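Local atomic coordinates of glycoside hydrolase family 31 (Trueperella pyogenes, PDB entry 5I0F), a protein that probably degrades cycloalternan, a cyclic glucose oligosaccharide, as a family 31 glycoside hydrolase that passes through a covalent intermediate. Residues W304-Q307 and S308-M311; W607-A610 and E611-C615; W237-V240 and A241-V244. All coordinates share one frame; numbering follows the deposited sequence.

Interaction 1. Residues W304-Q307 and S308-M311; sequences WNTQ and SLVM
Thr-306 has a chi1 of 67°, which sets OG1 between its own backbone N and carbonyl carbon, facing the backbone of Leu-309. Leu-309 has CG anti to its carbonyl carbon (chi1 -71°), and its side chain folds back over the same hydroxyl. OG1 accepts from Leu-309 N at 2.9 Å, in a fairly straight bond of 158°. The carbon CG of Leu-309 lies 3.3 Å from Thr-306 OG1. Its CD1 branch runs alongside Asn-305, 3.4 Å from Asn-305 OD1. Thr-306 is thus the N-cap of helix 307-320, the helix that follows the first strand of the TIM barrel. The backbone carries the helix on from there. Val-310 N donates to Thr-306 O at 3.1 Å, and Met-311 N to Gln-307 O at 3.0 Å. On the buried side, Val-310 CG2 meets Trp-304 CB at 4.0 Å. The side chain of Trp-304 packs on Val-327 of the next barrel strand, and its NE1 bonds to Asp-603 OD2. Gln-307 stretches away from the turn, and its OE1 accepts from the backbone N of Asp-369. Met-311 packs on Met-373 and Leu-377 of helix 370-379.

Interaction 2. Residues W607-A610 and E611-C615; sequences WNVA and EQTGC
Glu-611 and Trp-607 are joined by a backbone bond in the short helix 606-613, which ends in a Schellman motif at Gly-614. Glu-611 N donates to Trp-607 O at 2.9 Å. The indole of Trp-607 turns the other way, toward helix 307-320, where NE1 bonds to Gln-313 and the ring makes a cation-pi contact with Arg-316 and an edge-to-face contact with His-317.

Gln-612 comes next. Its N donates to Asn-608 O. Its side chain, bent at chi2 (-53°), curls back along the helix and brings NE2 within 2.9 Å of Asn-608 OD1. That bond is near straight, and the acceptor lies close to the plane of the glutamine amide. NE2 itself sits well off the plane of the Asn-608 side-chain carbonyl. The two amide planes stand 64° apart. The other branch of the Asn-608 amide is held too: ND2 donates to the backbone oxygens of Leu-601 and Asp-603.

Thr-613 grips Val-609 O twice, with N at 2.9 Å and OG1 at 2.7 Å. The two donors approach from opposite faces of the carbonyl plane. The methyl CG2 of Thr-613 touches Val-609 CG1 at 4.1 Å. Helix 617-646 covers part of this end, with Leu-618 on Val-609 and Thr-613.

Gly-614 leaves the helix with a positive phi of 64°, and its N makes a weak bond to Glu-611 O. Cys-615 N turns back to Ala-610 O in a weak bond of 3.0 Å. The backbone oxygen of Cys-615 lies 3.3 Å from Ala-610 CB.

Interaction 3. Residues W237-V240 and A241-V244; sequences WYDV and AATV
At the end of strand 236-240 the chain turns on a single aspartate, Asp-239, whose carboxylate gathers the backbone of residues 242-243 and the hydroxyl of Thr-243. CG of Asp-239 is anti to its backbone N (chi1 -175°), which swings the carboxylate over the loop. OD1 accepts two backbone bonds. Ala-242 N reaches Asp-239 OD1 at 3.0 Å, nearly in line with the C-O bond. Thr-243 N comes to the same OD1, also at 3.0 Å, on the syn lone pair and almost straight (170°). A water lies 2.9 Å from Asp-239 OD1 and accepts from Val-244 N, also at 2.9 Å, bridging the two.

The turn begins a hairpin loop that leads to strand 247-253, one of its two antiparallel neighbours in a six-stranded sheet. Val-240 is the centre of an inverse gamma turn, closed by a weak bond from Ala-241 N to Asp-239 O. The side chain of Val-240 is buried against Val-175, Phe-178 and Leu-192.

The second carboxylate oxygen takes the threonine side chain. Thr-243 OG1 donates to Asp-239 OD2 over a short 2.5 Å, from the syn side and 19° out of the carboxylate plane. The two side chains cross at about a right angle. Arg-191 of the neighbouring strand 191-194 forms a salt bridge with OD2 through NE and bonds to Thr-243 OG1 through NH2.

Interactions 1 and 2 both lie in the TIM-barrel domain, with centres about 21 Å apart and nearest atoms about 6 Å apart. They do not touch directly, but Asp-603 is a hydrogen-bond partner of both. Trp-607 packs helix 606-613 on helix 307-320, the helix that interaction 1 opens. Interaction 1 is near the bound sugars, with the side chain of Asn-305 about 7 Å from a glucose. Interaction 3 is remote, at the end of a strand and the loop that follows, in a beta sheet region outside the barrel; its centre is about 50 Å from that of interaction 1 and 46 Å from that of interaction 2.

Interaction 1. Residues W304-Q307 and S308-M311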
loop_
_atom_site.group_PDB
_atom_site.type_symbol
_atom_site.label_atom_id
_atom_site.label_comp_id
_atom_site.label_asym_id
_atom_site.label_seq_id
_atom_site.Cartn_x
_atom_site.Cartn_y
_atom_site.Cartn_z
ATOM N N TRP A 304 16.192 -1.787 16.775
ATOM C CA TRP A 304 16.546 -2.995 17.525
ATOM C C TRP A 304 17.323 -3.886 16.561
ATOM O O TRP A 304 16.747 -4.771 15.926
ATOM C CB TRP A 304 15.312 -3.712 18.023
ATOM C CG TRP A 304 14.446 -2.871 18.896
ATOM C CD1 TRP A 304 14.787 -1.723 19.561
ATOM C CD2 TRP A 304 13.108 -3.154 19.245
ATOM N NE1 TRP A 304 13.716 -1.250 20.267
ATOM C CE2 TRP A 304 12.661 -2.104 20.081
ATOM C CE3 TRP A 304 12.222 -4.186 18.919
ATOM C CZ2 TRP A 304 11.380 -2.074 20.619
ATOM C CZ3 TRP A 304 10.924 -4.143 19.464
ATOM C CH2 TRP A 304 10.528 -3.093 20.290
ATOM N N ASN A 305 18.619 -3.622 16.445
ATOM C CA ASN A 305 19.437 -4.239 15.402
ATOM C C ASN A 305 20.516 -5.183 15.934
ATOM O O ASN A 305 21.474 -5.500 15.227
ATOM C CB ASN A 305 20.003 -3.201 14.445
ATOM C CG ASN A 305 21.133 -2.382 15.039
ATOM O OD1 ASN A 305 21.210 -2.167 16.254
ATOM N ND2 ASN A 305 22.017 -1.907 14.172
ATOM N N THR A 306 20.340 -5.632 17.169
ATOM C CA THR A 306 21.212 -6.628 17.772
ATOM C C THR A 306 20.345 -7.496 18.634
ATOM O O THR A 306 19.245 -7.084 19.061
ATOM C CB THR A 306 22.347 -6.034 18.670
ATOM O OG1 THR A 306 21.793 -5.423 19.839
ATOM C CG2 THR A 306 23.182 -5.026 17.937
ATOM N N GLN A 307 20.854 -8.685 18.919
ATOM C CA GLN A 307 20.159 -9.629 19.793
ATOM C C GLN A 307 19.985 -9.029 21.182
ATOM O O GLN A 307 18.925 -9.179 21.826
ATOM C CB GLN A 307 20.944 -10.950 19.833
ATOM C CG GLN A 307 20.194 -12.126 20.446
ATOM C CD GLN A 307 20.899 -13.458 20.203
ATOM O OE1 GLN A 307 21.567 -13.656 19.159
ATOM N NE2 GLN A 307 20.734 -14.391 21.143
ATOM N N SER A 308 21.024 -8.330 21.640
ATOM C CA SER A 308 20.965 -7.613 22.902
ATOM C C SER A 308 19.847 -6.575 22.946
ATOM O O SER A 308 19.110 -6.493 23.936
ATOM C CB SER A 308 22.309 -6.925 23.184
ATOM O OG SER A 308 22.290 -6.337 24.458
ATOM N N LEU A 309 19.714 -5.776 21.888
ATOM C CA LEU A 309 18.658 -4.748 21.871
ATOM C C LEU A 309 17.244 -5.343 21.855
ATOM O O LEU A 309 16.350 -4.816 22.511
ATOM C CB LEU A 309 18.854 -3.775 20.720
ATOM C CG LEU A 309 20.049 -2.845 20.903
ATOM C CD1 LEU A 309 20.478 -2.254 19.561
ATOM C CD2 LEU A 309 19.745 -1.751 21.923
ATOM N N VAL A 310 17.048 -6.444 21.129
ATOM C CA VAL A 310 15.738 -7.099 21.075
ATOM C C VAL A 310 15.385 -7.642 22.461
ATOM O O VAL A 310 14.292 -7.366 23.003
ATOM C CB VAL A 310 15.674 -8.224 20.020
ATOM C CG1 VAL A 310 14.380 -9.012 20.156
ATOM C CG2 VAL A 310 15.808 -7.657 18.610
ATOM N N MET A 311 16.316 -8.380 23.040
ATOM C CA MET A 311 16.055 -9.038 24.304
ATOM C C MET A 311 15.866 -8.044 25.445
ATOM O O MET A 311 15.064 -8.306 26.330
ATOM C CB MET A 311 17.162 -10.041 24.613
ATOM C CG MET A 311 17.190 -11.204 23.645
ATOM S SD MET A 311 15.654 -12.155 23.556
ATOM C CE MET A 311 15.668 -12.988 25.135
#

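Interaction 2. Residues W607-A610 and E611-C615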
loop_
_atom_site.group_PDB
_atom_site.type_symbol
_atom_site.label_atom_id
_atom_site.label_comp_id
_atom_site.label_asym_id
_atom_site.label_seq_id
_atom_site.Cartn_x
_atom_site.Cartn_y
_atom_site.Cartn_z
ATOM N N TRP A 607 7.688 3.022 27.709
ATOM C CA TRP A 607 8.763 3.593 28.551
ATOM C C TRP A 607 9.570 4.690 27.860
ATOM O O TRP A 607 9.867 5.711 28.494
ATOM C CB TRP A 607 9.699 2.500 29.150
ATOM C CG TRP A 607 10.003 1.342 28.249
ATOM C CD1 TRP A 607 11.083 1.198 27.432
ATOM C CD2 TRP A 607 9.184 0.194 28.038
ATOM N NE1 TRP A 607 10.986 0.030 26.733
ATOM C CE2 TRP A 607 9.834 -0.613 27.098
ATOM C CE3 TRP A 607 7.975 -0.245 28.586
ATOM C CZ2 TRP A 607 9.305 -1.826 26.668
ATOM C CZ3 TRP A 607 7.453 -1.431 28.173
ATOM C CH2 TRP A 607 8.123 -2.222 27.231
ATOM N N ASN A 608 9.950 4.506 26.591
ATOM C CA ASN A 608 10.666 5.585 25.893
ATOM C C ASN A 608 9.785 6.823 25.693
ATOM O O ASN A 608 10.224 7.964 25.945
ATOM C CB ASN A 608 11.239 5.148 24.549
ATOM C CG ASN A 608 12.158 6.204 23.961
ATOM O OD1 ASN A 608 13.094 6.663 24.631
ATOM N ND2 ASN A 608 11.874 6.635 22.734
ATOM N N VAL A 609 8.529 6.602 25.316
ATOM C CA VAL A 609 7.606 7.724 25.133
ATOM C C VAL A 609 7.402 8.449 26.470
ATOM O O VAL A 609 7.438 9.688 26.511
ATOM C CB VAL A 609 6.282 7.314 24.449
ATOM C CG1 VAL A 609 5.378 8.510 24.256
ATOM C CG2 VAL A 609 6.554 6.661 23.068
ATOM N N ALA A 610 7.215 7.685 27.547
ATOM C CA ALA A 610 7.070 8.264 28.889
ATOM C C ALA A 610 8.299 9.093 29.248
ATOM O O ALA A 610 8.160 10.224 29.751
ATOM C CB ALA A 610 6.847 7.186 29.938
ATOM N N GLU A 611 9.485 8.550 28.966
ATOM C CA GLU A 611 10.747 9.251 29.263
ATOM C C GLU A 611 10.846 10.562 28.476
ATOM O O GLU A 611 11.112 11.614 29.078
ATOM C CB GLU A 611 11.960 8.348 28.977
ATOM C CG GLU A 611 13.353 9.008 28.988
ATOM C CD GLU A 611 13.734 9.632 30.322
ATOM O OE1 GLU A 611 13.331 9.100 31.386
ATOM O OE2 GLU A 611 14.468 10.657 30.311
ATOM N N GLN A 612 10.639 10.502 27.158
ATOM C CA GLN A 612 10.846 11.679 26.303
ATOM C C GLN A 612 9.780 12.739 26.537
ATOM O O GLN A 612 10.075 13.922 26.400
ATOM C CB GLN A 612 10.854 11.353 24.810
ATOM C CG GLN A 612 11.805 10.286 24.296
ATOM C CD GLN A 612 13.239 10.477 24.690
ATOM O OE1 GLN A 612 13.702 11.588 24.918
ATOM N NE2 GLN A 612 13.975 9.371 24.748
ATOM N N THR A 613 8.554 12.337 26.904
ATOM C CA THR A 613 7.482 13.294 27.156
ATOM C C THR A 613 7.388 13.769 28.596
ATOM O O THR A 613 6.598 14.637 28.879
ATOM C CB THR A 613 6.085 12.741 26.745
ATOM O OG1 THR A 613 5.775 11.576 27.511
ATOM C CG2 THR A 613 6.031 12.420 25.253
ATOM N N GLY A 614 8.174 13.193 29.499
ATOM C CA GLY A 614 8.025 13.446 30.925
ATOM C C GLY A 614 6.692 12.973 31.493
ATOM O O GLY A 614 6.280 13.469 32.525
ATOM N N CYS A 615 6.013 12.030 30.826
ATOM C CA CYS A 615 4.682 11.600 31.253
ATOM C C CYS A 615 4.723 10.170 31.753
ATOM O O CYS A 615 4.443 9.213 31.014
ATOM C CB CYS A 615 3.653 11.753 30.133
ATOM S SG CYS A 615 1.992 11.295 30.678
#

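Interaction 3. Residues W237-V240 and A241-V244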
loop_
_atom_site.group_PDB
_atom_site.type_symbol
_atom_site.label_atom_id
_atom_site.label_comp_id
_atom_site.label_asym_id
_atom_site.label_seq_id
_atom_site.Cartn_x
_atom_site.Cartn_y
_atom_site.Cartn_z
ATOM N N TRP A 237 -9.710 4.605 -13.090
ATOM C CA TRP A 237 -9.997 5.921 -12.525
ATOM C C TRP A 237 -11.511 6.037 -12.293
ATOM O O TRP A 237 -12.325 5.433 -13.041
ATOM C CB TRP A 237 -9.564 7.016 -13.486
ATOM C CG TRP A 237 -8.102 7.143 -13.791
ATOM C CD1 TRP A 237 -7.239 8.064 -13.264
ATOM C CD2 TRP A 237 -7.355 6.401 -14.750
ATOM N NE1 TRP A 237 -5.996 7.924 -13.819
ATOM C CE2 TRP A 237 -6.038 6.910 -14.738
ATOM C CE3 TRP A 237 -7.674 5.354 -15.633
ATOM C CZ2 TRP A 237 -5.025 6.405 -15.568
ATOM C CZ3 TRP A 237 -6.665 4.849 -16.464
ATOM C CH2 TRP A 237 -5.358 5.379 -16.427
ATOM N N TYR A 238 -11.878 6.815 -11.275
ATOM C CA TYR A 238 -13.271 6.949 -10.805
ATOM C C TYR A 238 -13.575 8.411 -10.526
ATOM O O TYR A 238 -12.847 9.080 -9.764
ATOM C CB TYR A 238 -13.527 6.088 -9.534
ATOM C CG TYR A 238 -13.148 4.652 -9.773
ATOM C CD1 TYR A 238 -14.044 3.774 -10.377
ATOM C CD2 TYR A 238 -11.867 4.182 -9.472
ATOM C CE1 TYR A 238 -13.673 2.470 -10.660
ATOM C CE2 TYR A 238 -11.488 2.880 -9.753
ATOM C CZ TYR A 238 -12.396 2.034 -10.349
ATOM O OH TYR A 238 -12.048 0.752 -10.627
ATOM N N ASP A 239 -14.625 8.911 -11.172
ATOM C CA ASP A 239 -15.210 10.215 -10.877
ATOM C C ASP A 239 -16.549 9.897 -10.233
ATOM O O ASP A 239 -17.522 9.527 -10.921
ATOM C CB ASP A 239 -15.360 11.011 -12.175
ATOM C CG ASP A 239 -15.840 12.424 -11.957
ATOM O OD1 ASP A 239 -16.764 12.660 -11.175
ATOM O OD2 ASP A 239 -15.297 13.320 -12.605
ATOM N N VAL A 240 -16.577 9.974 -8.910
ATOM C CA VAL A 240 -17.674 9.408 -8.145
ATOM C C VAL A 240 -18.719 10.495 -7.931
ATOM O O VAL A 240 -18.865 11.054 -6.838
ATOM C CB VAL A 240 -17.224 8.780 -6.823
ATOM C CG1 VAL A 240 -18.372 7.987 -6.196
ATOM C CG2 VAL A 240 -16.019 7.863 -7.054
ATOM N N ALA A 241 -19.439 10.783 -9.004
ATOM C CA ALA A 241 -20.473 11.807 -8.979
ATOM C C ALA A 241 -19.940 13.187 -8.573
ATOM O O ALA A 241 -20.626 13.932 -7.840
ATOM C CB ALA A 241 -21.639 11.372 -8.080
ATOM N N ALA A 242 -18.732 13.516 -9.034
ATOM C CA ALA A 242 -18.122 14.818 -8.792
ATOM C C ALA A 242 -18.485 15.721 -9.969
ATOM O O ALA A 242 -19.089 16.761 -9.777
ATOM C CB ALA A 242 -16.609 14.698 -8.645
ATOM N N THR A 243 -18.186 15.286 -11.197
ATOM C CA THR A 243 -18.495 16.088 -12.395
ATOM C C THR A 243 -19.975 16.083 -12.797
ATOM O O THR A 243 -20.540 17.140 -13.097
ATOM C CB THR A 243 -17.678 15.603 -13.603
ATOM O OG1 THR A 243 -16.307 15.533 -13.231
ATOM C CG2 THR A 243 -17.834 16.558 -14.808
ATOM N N VAL A 244 -20.574 14.889 -12.856
ATOM C CA VAL A 244 -22.003 14.732 -13.103
ATOM C C VAL A 244 -22.577 14.126 -11.821
ATOM O O VAL A 244 -22.202 13.026 -11.432
ATOM C CB VAL A 244 -22.252 13.821 -14.324
ATOM C CG1 VAL A 244 -23.735 13.638 -14.572
ATOM C CG2 VAL A 244 -21.561 14.387 -15.575
HETATM O O HOH W 1 -19.391 12.278 -12.397
#